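Local coordinates for acyl-ACP thioesterase (Bacteroides thetaiotaomicron, PDB 2ESS), which probably hydrolyses the thioester of fatty acyl-[acyl carrier protein], releasing the free fatty acid in lipid biosynthesis, at residues 2-10 against 136-144; 185-194 against 240-248. All coordinates share one frame; numbering follows the deposited sequence. Where two conformers were deposited one is given.

Contact 1: residues 2-10 against 136-144; sequences MSEENKIGT and VDYICDEPC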
HETATM    1  N   MSE A   2      13.842 -25.640  22.772  1.00 52.13           N
HETATM    2  CA  MSE A   2      13.861 -24.830  21.518  0.50 51.02           C
HETATM    3  C   MSE A   2      15.068 -23.879  21.469  1.00 52.77           C
HETATM    4  O   MSE A   2      15.316 -23.126  22.423  1.00 50.59           O
HETATM    5  CB  MSE A   2      12.563 -24.038  21.425  0.50 51.14           C
HETATM    6  CG  MSE A   2      12.309 -23.424  20.087  0.50 48.69           C
HETATM    7 SE   MSE A   2      10.676 -22.378  20.141  0.50 46.00          SE
HETATM    8  CE  MSE A   2       9.370 -23.841  20.637  0.50 35.69           C
ATOM      9  N   SER A   3      15.828 -23.921  20.369  1.00 53.61           N
ATOM     10  CA  SER A   3      17.054 -23.113  20.227  1.00 53.27           C
ATOM     11  C   SER A   3      16.701 -21.651  20.025  1.00 52.90           C
ATOM     12  O   SER A   3      15.547 -21.328  19.702  1.00 53.31           O
ATOM     13  CB  SER A   3      17.931 -23.611  19.055  1.00 53.81           C
ATOM     14  OG  SER A   3      17.634 -22.952  17.817  1.00 52.74           O
ATOM     15  N   GLU A   4      17.689 -20.772  20.190  1.00 52.54           N
ATOM     16  CA  GLU A   4      17.463 -19.327  19.975  1.00 54.97           C
ATOM     17  C   GLU A   4      17.057 -19.014  18.530  1.00 53.20           C
ATOM     18  O   GLU A   4      16.094 -18.268  18.298  1.00 53.10           O
ATOM     19  CB  GLU A   4      18.691 -18.502  20.390  1.00 56.04           C
ATOM     20  CG  GLU A   4      19.006 -18.603  21.874  1.00 59.43           C
ATOM     21  CD  GLU A   4      17.826 -18.181  22.708  1.00 62.74           C
ATOM     22  OE1 GLU A   4      17.430 -17.007  22.565  1.00 60.14           O
ATOM     23  OE2 GLU A   4      17.274 -19.024  23.460  1.00 59.40           O
ATOM     24  N   GLU A   5      17.775 -19.596  17.567  1.00 50.94           N
ATOM     25  CA  GLU A   5      17.385 -19.512  16.154  1.00 50.19           C
ATOM     26  C   GLU A   5      15.920 -19.921  15.919  1.00 48.24           C
ATOM     27  O   GLU A   5      15.246 -19.336  15.078  1.00 46.42           O
ATOM     28  CB  GLU A   5      18.308 -20.386  15.297  1.00 50.78           C
ATOM     29  N   ASN A   6      15.448 -20.935  16.648  1.00 47.93           N
ATOM     30  CA  ASN A   6      14.074 -21.474  16.490  1.00 49.51           C
ATOM     31  C   ASN A   6      12.918 -20.532  16.921  1.00 46.22           C
ATOM     32  O   ASN A   6      11.773 -20.730  16.535  1.00 44.25           O
ATOM     33  CB  ASN A   6      13.934 -22.794  17.267  1.00 51.13           C
ATOM     34  CG  ASN A   6      14.653 -23.961  16.608  1.00 58.66           C
ATOM     35  OD1 ASN A   6      14.821 -24.011  15.384  1.00 69.39           O
ATOM     36  ND2 ASN A   6      15.063 -24.924  17.425  1.00 63.85           N
ATOM     37  N   LYS A   7      13.232 -19.524  17.720  1.00 43.21           N
ATOM     38  CA  LYS A   7      12.257 -18.530  18.175  1.00 39.88           C
ATOM     39  C   LYS A   7      12.079 -17.374  17.197  1.00 36.46           C
ATOM     40  O   LYS A   7      11.239 -16.525  17.410  1.00 35.74           O
ATOM     41  CB  LYS A   7      12.713 -17.960  19.510  1.00 39.01           C
ATOM     42  CG  LYS A   7      12.863 -19.009  20.588  1.00 42.94           C
ATOM     43  CD  LYS A   7      13.716 -18.526  21.716  1.00 45.02           C
ATOM     44  CE  LYS A   7      13.702 -19.513  22.874  1.00 47.09           C
ATOM     45  NZ  LYS A   7      14.355 -18.923  24.072  1.00 47.67           N
ATOM     46  N   ILE A   8      12.897 -17.342  16.149  1.00 35.07           N
ATOM     47  CA  ILE A   8      12.852 -16.326  15.092  1.00 35.16           C
ATOM     48  C   ILE A   8      11.908 -16.739  13.959  1.00 34.09           C
ATOM     49  O   ILE A   8      11.927 -17.865  13.490  1.00 35.91           O
ATOM     50  CB  ILE A   8      14.290 -16.030  14.528  1.00 33.69           C
ATOM     51  CG1 ILE A   8      15.207 -15.582  15.666  1.00 39.51           C
ATOM     52  CG2 ILE A   8      14.239 -14.966  13.444  1.00 34.58           C
ATOM     53  CD1 ILE A   8      16.705 -15.649  15.337  1.00 37.64           C
ATOM     54  N   GLY A   9      11.036 -15.833  13.557  1.00 31.68           N
ATOM     55  CA  GLY A   9      10.272 -15.993  12.356  1.00 33.30           C
ATOM     56  C   GLY A   9      10.967 -15.271  11.214  1.00 33.19           C
ATOM     57  O   GLY A   9      11.381 -14.120  11.366  1.00 32.35           O
ATOM     58  N   THR A  10      11.029 -15.918  10.060  1.00 32.97           N
ATOM     59  CA  THR A  10      11.633 -15.352   8.839  1.00 32.72           C
ATOM     60  C   THR A  10      10.646 -15.355   7.677  1.00 33.50           C
ATOM     61  O   THR A  10      10.063 -16.372   7.365  1.00 32.59           O
ATOM     62  CB  THR A  10      12.904 -16.166   8.389  1.00 34.60           C
ATOM     63  OG1 THR A  10      13.787 -16.355   9.507  1.00 37.43           O
ATOM     64  CG2 THR A  10      13.636 -15.456   7.213  1.00 33.67           C
ATOM     65  N   VAL A 136       6.278 -16.038  26.726  1.00 34.73           N
ATOM     66  CA  VAL A 136       7.517 -16.057  27.478  1.00 35.38           C
ATOM     67  C   VAL A 136       8.454 -17.119  26.960  1.00 34.50           C
ATOM     68  O   VAL A 136       9.669 -16.950  27.040  1.00 34.37           O
ATOM     69  CB  VAL A 136       7.287 -16.244  29.000  1.00 36.58           C
ATOM     70  CG1 VAL A 136       8.590 -16.546  29.678  1.00 41.95           C
ATOM     71  CG2 VAL A 136       6.640 -15.001  29.590  1.00 39.52           C
ATOM     72  N   ASP A 137       7.885 -18.196  26.405  1.00 34.69           N
ATOM     73  CA  ASP A 137       8.646 -19.271  25.807  1.00 36.01           C
ATOM     74  C   ASP A 137       9.459 -18.844  24.577  1.00 34.92           C
ATOM     75  O   ASP A 137      10.362 -19.557  24.155  1.00 34.41           O
ATOM     76  CB  ASP A 137       7.718 -20.439  25.434  1.00 39.28           C
ATOM     77  CG  ASP A 137       6.886 -20.960  26.624  1.00 44.54           C
ATOM     78  OD1 ASP A 137       7.302 -20.847  27.797  1.00 47.39           O
ATOM     79  OD2 ASP A 137       5.786 -21.484  26.382  1.00 56.90           O
ATOM     80  N   TYR A 138       9.145 -17.679  24.007  1.00 31.43           N
ATOM     81  CA  TYR A 138       9.762 -17.232  22.765  1.00 32.56           C
ATOM     82  C   TYR A 138      10.726 -16.039  22.940  1.00 33.35           C
ATOM     83  O   TYR A 138      11.261 -15.515  21.951  1.00 32.42           O
ATOM     84  CB  TYR A 138       8.680 -16.920  21.737  1.00 32.05           C
ATOM     85  CG  TYR A 138       7.963 -18.178  21.279  1.00 30.20           C
ATOM     86  CD1 TYR A 138       8.511 -18.997  20.283  1.00 32.88           C
ATOM     87  CD2 TYR A 138       6.762 -18.551  21.855  1.00 33.20           C
ATOM     88  CE1 TYR A 138       7.849 -20.154  19.879  1.00 36.51           C
ATOM     89  CE2 TYR A 138       6.120 -19.692  21.495  1.00 32.06           C
ATOM     90  CZ  TYR A 138       6.649 -20.489  20.497  1.00 33.53           C
ATOM     91  OH  TYR A 138       5.954 -21.613  20.127  1.00 39.08           O
ATOM     92  N   ILE A 139      10.987 -15.650  24.188  1.00 33.46           N
ATOM     93  CA  ILE A 139      11.995 -14.617  24.462  1.00 34.65           C
ATOM     94  C   ILE A 139      13.357 -15.079  23.921  1.00 33.78           C
ATOM     95  O   ILE A 139      13.805 -16.180  24.199  1.00 33.29           O
ATOM     96  CB  ILE A 139      12.076 -14.260  25.964  1.00 33.53           C
ATOM     97  CG1 ILE A 139      10.820 -13.487  26.377  1.00 36.39           C
ATOM     98  CG2 ILE A 139      13.336 -13.421  26.241  1.00 32.17           C
ATOM     99  CD1 ILE A 139      10.456 -13.599  27.813  1.00 31.11           C
ATOM    100  N   CYS A 140      14.001 -14.218  23.144  1.00 34.50           N
ATOM    101  CA  CYS A 140      15.072 -14.604  22.293  1.00 36.62           C
ATOM    102  C   CYS A 140      16.159 -13.533  22.383  1.00 38.98           C
ATOM    103  O   CYS A 140      15.867 -12.319  22.372  1.00 39.94           O
ATOM    104  CB  CYS A 140      14.503 -14.714  20.868  1.00 38.33           C
ATOM    105  SG  CYS A 140      15.680 -14.910  19.533  1.00 41.74           S
ATOM    106  N   ASP A 141      17.403 -14.001  22.415  1.00 39.81           N
ATOM    107  CA  ASP A 141      18.586 -13.154  22.597  1.00 43.22           C
ATOM    108  C   ASP A 141      19.255 -12.702  21.284  1.00 44.72           C
ATOM    109  O   ASP A 141      20.371 -12.207  21.304  1.00 46.60           O
ATOM    110  CB  ASP A 141      19.620 -13.891  23.488  1.00 43.90           C
ATOM    111  CG  ASP A 141      20.280 -15.104  22.793  1.00 51.12           C
ATOM    112  OD1 ASP A 141      19.927 -15.461  21.633  1.00 58.55           O
ATOM    113  OD2 ASP A 141      21.173 -15.717  23.422  1.00 70.04           O
ATOM    114  N   GLU A 142      18.598 -12.869  20.147  1.00 43.07           N
ATOM    115  CA  GLU A 142      19.159 -12.423  18.865  1.00 41.48           C
ATOM    116  C   GLU A 142      19.546 -10.924  18.907  1.00 42.79           C
ATOM    117  O   GLU A 142      18.796 -10.101  19.410  1.00 39.28           O
ATOM    118  CB  GLU A 142      18.121 -12.685  17.773  1.00 44.66           C
ATOM    119  CG  GLU A 142      18.524 -12.326  16.357  1.00 44.46           C
ATOM    120  CD  GLU A 142      19.630 -13.228  15.813  1.00 51.45           C
ATOM    121  OE1 GLU A 142      20.233 -12.826  14.799  1.00 52.92           O
ATOM    122  OE2 GLU A 142      19.887 -14.317  16.387  1.00 49.08           O
ATOM    123  N   PRO A 143      20.731 -10.564  18.388  1.00 42.68           N
ATOM    124  CA  PRO A 143      21.102  -9.144  18.508  1.00 43.61           C
ATOM    125  C   PRO A 143      20.341  -8.192  17.588  1.00 41.26           C
ATOM    126  O   PRO A 143      19.931  -8.551  16.464  1.00 39.80           O
ATOM    127  CB  PRO A 143      22.589  -9.124  18.149  1.00 45.31           C
ATOM    128  CG  PRO A 143      22.988 -10.538  17.827  1.00 44.98           C
ATOM    129  CD  PRO A 143      21.761 -11.352  17.692  1.00 45.92           C
ATOM    130  N   CYS A 144      20.158  -6.976  18.080  1.00 40.96           N
ATOM    131  CA  CYS A 144      19.509  -5.910  17.325  1.00 40.47           C
ATOM    132  C   CYS A 144      20.243  -4.625  17.719  1.00 41.27           C
ATOM    133  O   CYS A 144      19.808  -3.890  18.606  1.00 41.79           O
ATOM    134  CB  CYS A 144      18.043  -5.871  17.707  1.00 40.71           C
ATOM    135  SG  CYS A 144      17.044  -4.707  16.822  1.00 41.12           S
TER
HETATM  136  O   HOH W   1      16.748 -16.647  25.204  1.00 57.72           O
HETATM  137  O   HOH W   2      10.614 -14.722  19.565  1.00 21.26           O
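K7 bonds to I139, and E4 to D141, in the polar part of this contact. NZ of K7 gives a hydrogen bond to O of I139 at 2.8 Å and meets it nearly head-on, with a C=O...N angle of 161°. The chain beyond CG of K7 is extended, and this brings the amine past the backbone of Y138 to that carbonyl. The same NZ forms a salt bridge with OE2 of E4, 3.0 Å away, from the syn side and somewhat out of the carboxylate plane. OE1 of E4 accepts from N of D141 at 3.0 Å, a fairly straight bond of 163°. The E4 chain is bent at chi2 (-57°), which turns its carboxylate back toward K7.

Two waters add bridges. One donates to OE1 of E4 and O of I139. The other links O of K7 to O of Y138.

Among apolar contacts, SE of selenomethionine M2 comes obliquely to the Y138 ring, 3.6 Å from CE1, a Met-aromatic contact. CG1 of I8 packs on SG of C140 at 4.0 Å. Separately, the CD1 methyl of I8 lies in van der Waals contact with E142, their side chains crossing at about a right angle.

The contact joins the lead-in to strand 9-14 to the loop after strand 106-118. Both segments bond to strand 78-88, G9 with T83 and C140 with V85.

OE1 of E4 lies 3.1 Å from OD1 of D141, and both are acceptors. The lysine, the amide and water probably offset this repulsion. The contact therefore combines shared polar bonds with apolar packing.

Contact 2: residues 185-194 against 240-248; sequences ILDLFPIELY and VCRSKVIFE
F247 fills the tight end of this contact, held between F189, L193 and Y194. CG of L193 sits over the centre of one face of the F247 ring, 3.8 Å from the centroid, a CH-pi contact. F247 turns its edge toward the face of F189, with centroids 5.5 Å apart and planes at 67°. It also makes an offset edge-to-face pair with Y194, planes at 64°. With chi1 of -73°, CG of F247 stands anti to its carbonyl carbon, and the ring reaches in among these three side chains. OH of Y194 donates to O of L186 at 2.6 Å, which ties Y194 back to L186 across the turn 186-189 and anchors the hydroxyl end of that ring.

Next to this cluster, CZ of F189 meets CG2 of V245 at 3.9 Å.

Toward C241 the packing is thinner. CD1 of I185 reaches CB of S243 at 3.8 Å, but SG of C241 only at 4.4 Å. OG of S243 is hydrogen-bonded to O of E203 on the neighbouring strand. On the other face of strand 240-247, R242 and K244 point away and are partly exposed.

An alanine in place of F247 would probably leave L193 without a ring to cover and open a gap beside F189 and Y194.

No hydrogen bond crosses the contact. The last strand of this HotDog domain is thus joined to its helical segment by apolar and aromatic contacts alone.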
ATOM      1  N   ILE A 185       3.848  11.925   7.076  1.00 34.29           N
ATOM      2  CA  ILE A 185       5.001  12.596   7.659  1.00 34.27           C
ATOM      3  C   ILE A 185       6.111  12.728   6.618  1.00 35.57           C
ATOM      4  O   ILE A 185       6.708  13.813   6.437  1.00 31.91           O
ATOM      5  CB  ILE A 185       5.482  11.847   8.947  1.00 36.23           C
ATOM      6  CG1 ILE A 185       4.456  12.039  10.071  1.00 33.62           C
ATOM      7  CG2 ILE A 185       6.852  12.347   9.417  1.00 31.18           C
ATOM      8  CD1 ILE A 185       4.609  11.068  11.168  1.00 38.02           C
ATOM      9  N   LEU A 186       6.366  11.625   5.923  1.00 33.26           N
ATOM     10  CA  LEU A 186       7.422  11.596   4.902  1.00 35.45           C
ATOM     11  C   LEU A 186       7.091  12.485   3.729  1.00 32.25           C
ATOM     12  O   LEU A 186       8.004  13.007   3.115  1.00 31.37           O
ATOM     13  CB  LEU A 186       7.772  10.179   4.467  1.00 35.37           C
ATOM     14  CG  LEU A 186       8.386   9.372   5.650  1.00 40.54           C
ATOM     15  CD1 LEU A 186       8.859   8.011   5.196  1.00 40.31           C
ATOM     16  CD2 LEU A 186       9.539  10.136   6.352  1.00 46.54           C
ATOM     17  N   ASP A 187       5.806  12.779   3.494  1.00 34.45           N
ATOM     18  CA  ASP A 187       5.432  13.794   2.464  1.00 34.23           C
ATOM     19  C   ASP A 187       5.734  15.235   2.838  1.00 35.11           C
ATOM     20  O   ASP A 187       5.625  16.085   1.996  1.00 35.50           O
ATOM     21  CB  ASP A 187       3.952  13.691   2.052  1.00 37.08           C
ATOM     22  CG  ASP A 187       3.649  12.422   1.201  1.00 41.82           C
ATOM     23  OD1 ASP A 187       4.577  11.927   0.533  1.00 43.08           O
ATOM     24  OD2 ASP A 187       2.487  11.933   1.194  1.00 38.40           O
ATOM     25  N   LEU A 188       6.115  15.520   4.082  1.00 33.92           N
ATOM     26  CA  LEU A 188       6.502  16.871   4.469  1.00 33.25           C
ATOM     27  C   LEU A 188       7.844  17.299   3.878  1.00 35.59           C
ATOM     28  O   LEU A 188       8.092  18.488   3.770  1.00 35.04           O
ATOM     29  CB  LEU A 188       6.598  16.986   6.003  1.00 34.53           C
ATOM     30  CG  LEU A 188       5.288  16.797   6.763  1.00 36.06           C
ATOM     31  CD1 LEU A 188       5.581  16.547   8.224  1.00 37.29           C
ATOM     32  CD2 LEU A 188       4.335  18.020   6.537  1.00 39.63           C
ATOM     33  N   PHE A 189       8.721  16.359   3.498  1.00 35.90           N
ATOM     34  CA  PHE A 189      10.107  16.739   3.195  1.00 37.54           C
ATOM     35  C   PHE A 189      10.325  17.031   1.728  1.00 39.46           C
ATOM     36  O   PHE A 189       9.750  16.362   0.891  1.00 40.66           O
ATOM     37  CB  PHE A 189      11.081  15.684   3.678  1.00 37.93           C
ATOM     38  CG  PHE A 189      10.981  15.461   5.134  1.00 40.30           C
ATOM     39  CD1 PHE A 189      11.585  16.342   6.012  1.00 34.74           C
ATOM     40  CD2 PHE A 189      10.196  14.449   5.630  1.00 40.68           C
ATOM     41  CE1 PHE A 189      11.459  16.174   7.348  1.00 37.39           C
ATOM     42  CE2 PHE A 189      10.049  14.274   6.979  1.00 39.35           C
ATOM     43  CZ  PHE A 189      10.681  15.130   7.840  1.00 38.46           C
ATOM     44  N   PRO A 190      11.177  18.033   1.427  1.00 41.55           N
ATOM     45  CA  PRO A 190      11.400  18.450   0.062  1.00 43.61           C
ATOM     46  C   PRO A 190      12.043  17.349  -0.746  1.00 44.60           C
ATOM     47  O   PRO A 190      12.857  16.573  -0.227  1.00 46.69           O
ATOM     48  CB  PRO A 190      12.332  19.666   0.173  1.00 43.20           C
ATOM     49  CG  PRO A 190      12.813  19.706   1.536  1.00 45.73           C
ATOM     50  CD  PRO A 190      11.941  18.828   2.394  1.00 42.39           C
ATOM     51  N   ILE A 191      11.665  17.298  -2.007  1.00 42.31           N
ATOM     52  CA  ILE A 191      12.115  16.258  -2.886  1.00 44.91           C
ATOM     53  C   ILE A 191      13.658  16.282  -3.057  1.00 44.53           C
ATOM     54  O   ILE A 191      14.266  15.217  -3.223  1.00 43.24           O
ATOM     55  CB  ILE A 191      11.336  16.316  -4.241  1.00 45.55           C
ATOM     56  CG1 ILE A 191      10.985  14.905  -4.725  1.00 49.51           C
ATOM     57  CG2 ILE A 191      12.098  17.092  -5.297  1.00 43.97           C
ATOM     58  CD1 ILE A 191       9.818  14.214  -3.952  1.00 47.36           C
ATOM     59  N   GLU A 192      14.274  17.474  -2.970  1.00 41.10           N
ATOM     60  CA  GLU A 192      15.740  17.618  -3.038  1.00 39.65           C
ATOM     61  C   GLU A 192      16.443  16.818  -1.947  1.00 38.95           C
ATOM     62  O   GLU A 192      17.563  16.372  -2.137  1.00 40.33           O
ATOM     63  CB  GLU A 192      16.157  19.096  -2.951  1.00 40.50           C
ATOM     64  N   LEU A 193      15.778  16.632  -0.812  1.00 38.55           N
ATOM     65  CA  LEU A 193      16.315  15.825   0.287  1.00 38.58           C
ATOM     66  C   LEU A 193      16.350  14.337  -0.100  1.00 36.75           C
ATOM     67  O   LEU A 193      17.337  13.649   0.102  1.00 37.02           O
ATOM     68  CB  LEU A 193      15.446  16.048   1.538  1.00 37.51           C
ATOM     69  CG  LEU A 193      15.996  15.933   2.940  1.00 47.09           C
ATOM     70  CD1 LEU A 193      17.461  16.419   3.050  1.00 42.02           C
ATOM     71  CD2 LEU A 193      15.072  16.738   3.850  1.00 40.93           C
ATOM     72  N   TYR A 194      15.262  13.853  -0.677  1.00 34.91           N
ATOM     73  CA  TYR A 194      15.185  12.481  -1.129  1.00 34.66           C
ATOM     74  C   TYR A 194      16.090  12.241  -2.357  1.00 35.24           C
ATOM     75  O   TYR A 194      16.549  11.122  -2.594  1.00 34.79           O
ATOM     76  CB  TYR A 194      13.737  12.137  -1.461  1.00 32.87           C
ATOM     77  CG  TYR A 194      12.846  12.059  -0.252  1.00 32.52           C
ATOM     78  CD1 TYR A 194      13.034  11.077   0.712  1.00 34.97           C
ATOM     79  CD2 TYR A 194      11.791  12.933  -0.094  1.00 36.13           C
ATOM     80  CE1 TYR A 194      12.203  11.005   1.826  1.00 36.17           C
ATOM     81  CE2 TYR A 194      10.956  12.857   0.981  1.00 33.30           C
ATOM     82  CZ  TYR A 194      11.173  11.916   1.956  1.00 35.25           C
ATOM     83  OH  TYR A 194      10.318  11.855   3.036  1.00 34.10           O
ATOM     84  N   VAL A 240      -1.452  13.288  18.338  1.00 29.18           N
ATOM     85  CA  VAL A 240      -1.741  11.899  17.967  1.00 30.33           C
ATOM     86  C   VAL A 240      -0.494  11.056  17.693  1.00 33.80           C
ATOM     87  O   VAL A 240      -0.501   9.848  17.945  1.00 28.48           O
ATOM     88  CB  VAL A 240      -2.762  11.784  16.795  1.00 31.58           C
ATOM     89  CG1 VAL A 240      -4.107  12.393  17.264  1.00 34.78           C
ATOM     90  CG2 VAL A 240      -2.237  12.452  15.503  1.00 30.20           C
ATOM     91  N   CYS A 241       0.558  11.660  17.157  1.00 33.07           N
ATOM     92  CA  CYS A 241       1.828  10.942  17.063  1.00 32.30           C
ATOM     93  C   CYS A 241       2.984  11.898  16.980  1.00 30.67           C
ATOM     94  O   CYS A 241       2.795  13.080  16.730  1.00 30.14           O
ATOM     95  CB  CYS A 241       1.831   9.955  15.916  1.00 38.76           C
ATOM     96  SG  CYS A 241       1.622  10.630  14.323  1.00 45.37           S
ATOM     97  N   ARG A 242       4.181  11.362  17.210  1.00 32.29           N
ATOM     98  CA  ARG A 242       5.436  12.065  17.053  1.00 31.57           C
ATOM     99  C   ARG A 242       6.355  11.150  16.266  1.00 33.00           C
ATOM    100  O   ARG A 242       6.163   9.903  16.245  1.00 29.85           O
ATOM    101  CB  ARG A 242       6.058  12.445  18.414  1.00 31.13           C
ATOM    102  CG  ARG A 242       5.278  13.528  19.127  1.00 38.00           C
ATOM    103  CD  ARG A 242       5.899  14.000  20.447  1.00 36.96           C
ATOM    104  NE  ARG A 242       5.464  13.082  21.454  1.00 54.10           N
ATOM    105  CZ  ARG A 242       4.508  13.303  22.341  1.00 46.02           C
ATOM    106  NH1 ARG A 242       3.871  14.466  22.439  1.00 52.44           N
ATOM    107  NH2 ARG A 242       4.214  12.317  23.157  1.00 46.72           N
ATOM    108  N   SER A 243       7.342  11.780  15.625  1.00 29.52           N
ATOM    109  CA  SER A 243       8.264  11.105  14.750  1.00 32.24           C
ATOM    110  C   SER A 243       9.617  11.776  14.779  1.00 32.90           C
ATOM    111  O   SER A 243       9.744  12.978  15.043  1.00 31.91           O
ATOM    112  CB  SER A 243       7.697  11.067  13.321  1.00 34.03           C
ATOM    113  OG  SER A 243       8.591  10.464  12.405  1.00 37.90           O
ATOM    114  N   LYS A 244      10.636  10.960  14.550  1.00 32.03           N
ATOM    115  CA  LYS A 244      11.979  11.432  14.355  1.00 33.32           C
ATOM    116  C   LYS A 244      12.502  10.838  13.040  1.00 34.15           C
ATOM    117  O   LYS A 244      12.340   9.647  12.761  1.00 33.03           O
ATOM    118  CB  LYS A 244      12.830  11.046  15.541  1.00 37.37           C
ATOM    119  CG  LYS A 244      14.217  11.614  15.541  1.00 41.54           C
ATOM    120  CD  LYS A 244      15.034  11.074  16.712  1.00 52.24           C
ATOM    121  CE  LYS A 244      14.455  11.496  18.040  1.00 54.79           C
ATOM    122  NZ  LYS A 244      15.424  11.326  19.146  1.00 62.17           N
ATOM    123  N   VAL A 245      13.085  11.702  12.223  1.00 34.49           N
ATOM    124  CA  VAL A 245      13.580  11.341  10.888  1.00 33.37           C
ATOM    125  C   VAL A 245      15.007  11.828  10.827  1.00 33.43           C
ATOM    126  O   VAL A 245      15.284  13.029  11.027  1.00 33.91           O
ATOM    127  CB  VAL A 245      12.754  11.981   9.767  1.00 34.67           C
ATOM    128  CG1 VAL A 245      13.069  11.307   8.450  1.00 36.86           C
ATOM    129  CG2 VAL A 245      11.263  11.884  10.012  1.00 37.68           C
ATOM    130  N   ILE A 246      15.929  10.897  10.627  1.00 32.94           N
ATOM    131  CA  ILE A 246      17.339  11.245  10.437  1.00 35.01           C
ATOM    132  C   ILE A 246      17.764  10.859   9.009  1.00 34.42           C
ATOM    133  O   ILE A 246      17.685   9.697   8.611  1.00 31.67           O
ATOM    134  CB  ILE A 246      18.241  10.594  11.519  1.00 35.52           C
ATOM    135  CG1 ILE A 246      17.792  11.090  12.927  1.00 39.11           C
ATOM    136  CG2 ILE A 246      19.708  10.945  11.281  1.00 35.12           C
ATOM    137  CD1 ILE A 246      18.488  10.443  14.067  1.00 37.05           C
ATOM    138  N   PHE A 247      18.181  11.852   8.250  1.00 33.50           N
ATOM    139  CA  PHE A 247      18.697  11.652   6.906  1.00 35.78           C
ATOM    140  C   PHE A 247      20.209  11.556   6.940  1.00 38.60           C
ATOM    141  O   PHE A 247      20.837  12.051   7.871  1.00 38.62           O
ATOM    142  CB  PHE A 247      18.342  12.819   5.997  1.00 34.85           C
ATOM    143  CG  PHE A 247      16.908  12.861   5.594  1.00 37.53           C
ATOM    144  CD1 PHE A 247      15.959  13.446   6.404  1.00 33.38           C
ATOM    145  CD2 PHE A 247      16.508  12.335   4.366  1.00 39.36           C
ATOM    146  CE1 PHE A 247      14.632  13.499   6.005  1.00 39.98           C
ATOM    147  CE2 PHE A 247      15.184  12.398   3.962  1.00 38.21           C
ATOM    148  CZ  PHE A 247      14.242  12.963   4.785  1.00 38.31           C
ATOM    149  N   GLU A 248      20.780  10.910   5.924  1.00 42.60           N
ATOM    150  CA  GLU A 248      22.204  11.091   5.604  1.00 49.24           C
ATOM    151  C   GLU A 248      22.524  11.014   4.094  1.00 50.37           C
ATOM    152  O   GLU A 248      21.910  10.232   3.333  1.00 48.72           O
ATOM    153  CB  GLU A 248      23.034  10.084   6.390  1.00 51.76           C
ATOM    154  CG  GLU A 248      23.037   8.680   5.840  1.00 61.39           C
ATOM    155  CD  GLU A 248      24.241   7.895   6.318  1.00 71.78           C
ATOM    156  OE1 GLU A 248      24.769   8.206   7.416  1.00 76.46           O
ATOM    157  OE2 GLU A 248      24.653   6.974   5.581  1.00 83.51           O
ATOM    158  OXT GLU A 248      23.426  11.717   3.587  1.00 53.68           O
TER

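Overall arrangement
The chain starts in contact 1, where residues 2-10 run into strand 9-14, an outermost strand of the sheet within this chain. Contact 1 closes when the chain returns to that N-terminal segment at 136-144, after strand 106-118, in the loop that precedes strand 161-164. Contact 2 opens later, at 185-194, and closes at the C terminus. The two loops are in series and neither nest nor cross. The centres of contacts 1 and 2 lie about 33 Å apart, on opposite sides of the chain's centre. Both reach the same antiparallel sheet. Contact 1 ties its edge strand to a long loop; contact 2 ties the segment spanning helices 178-186 and 191-196 to strand 238-247.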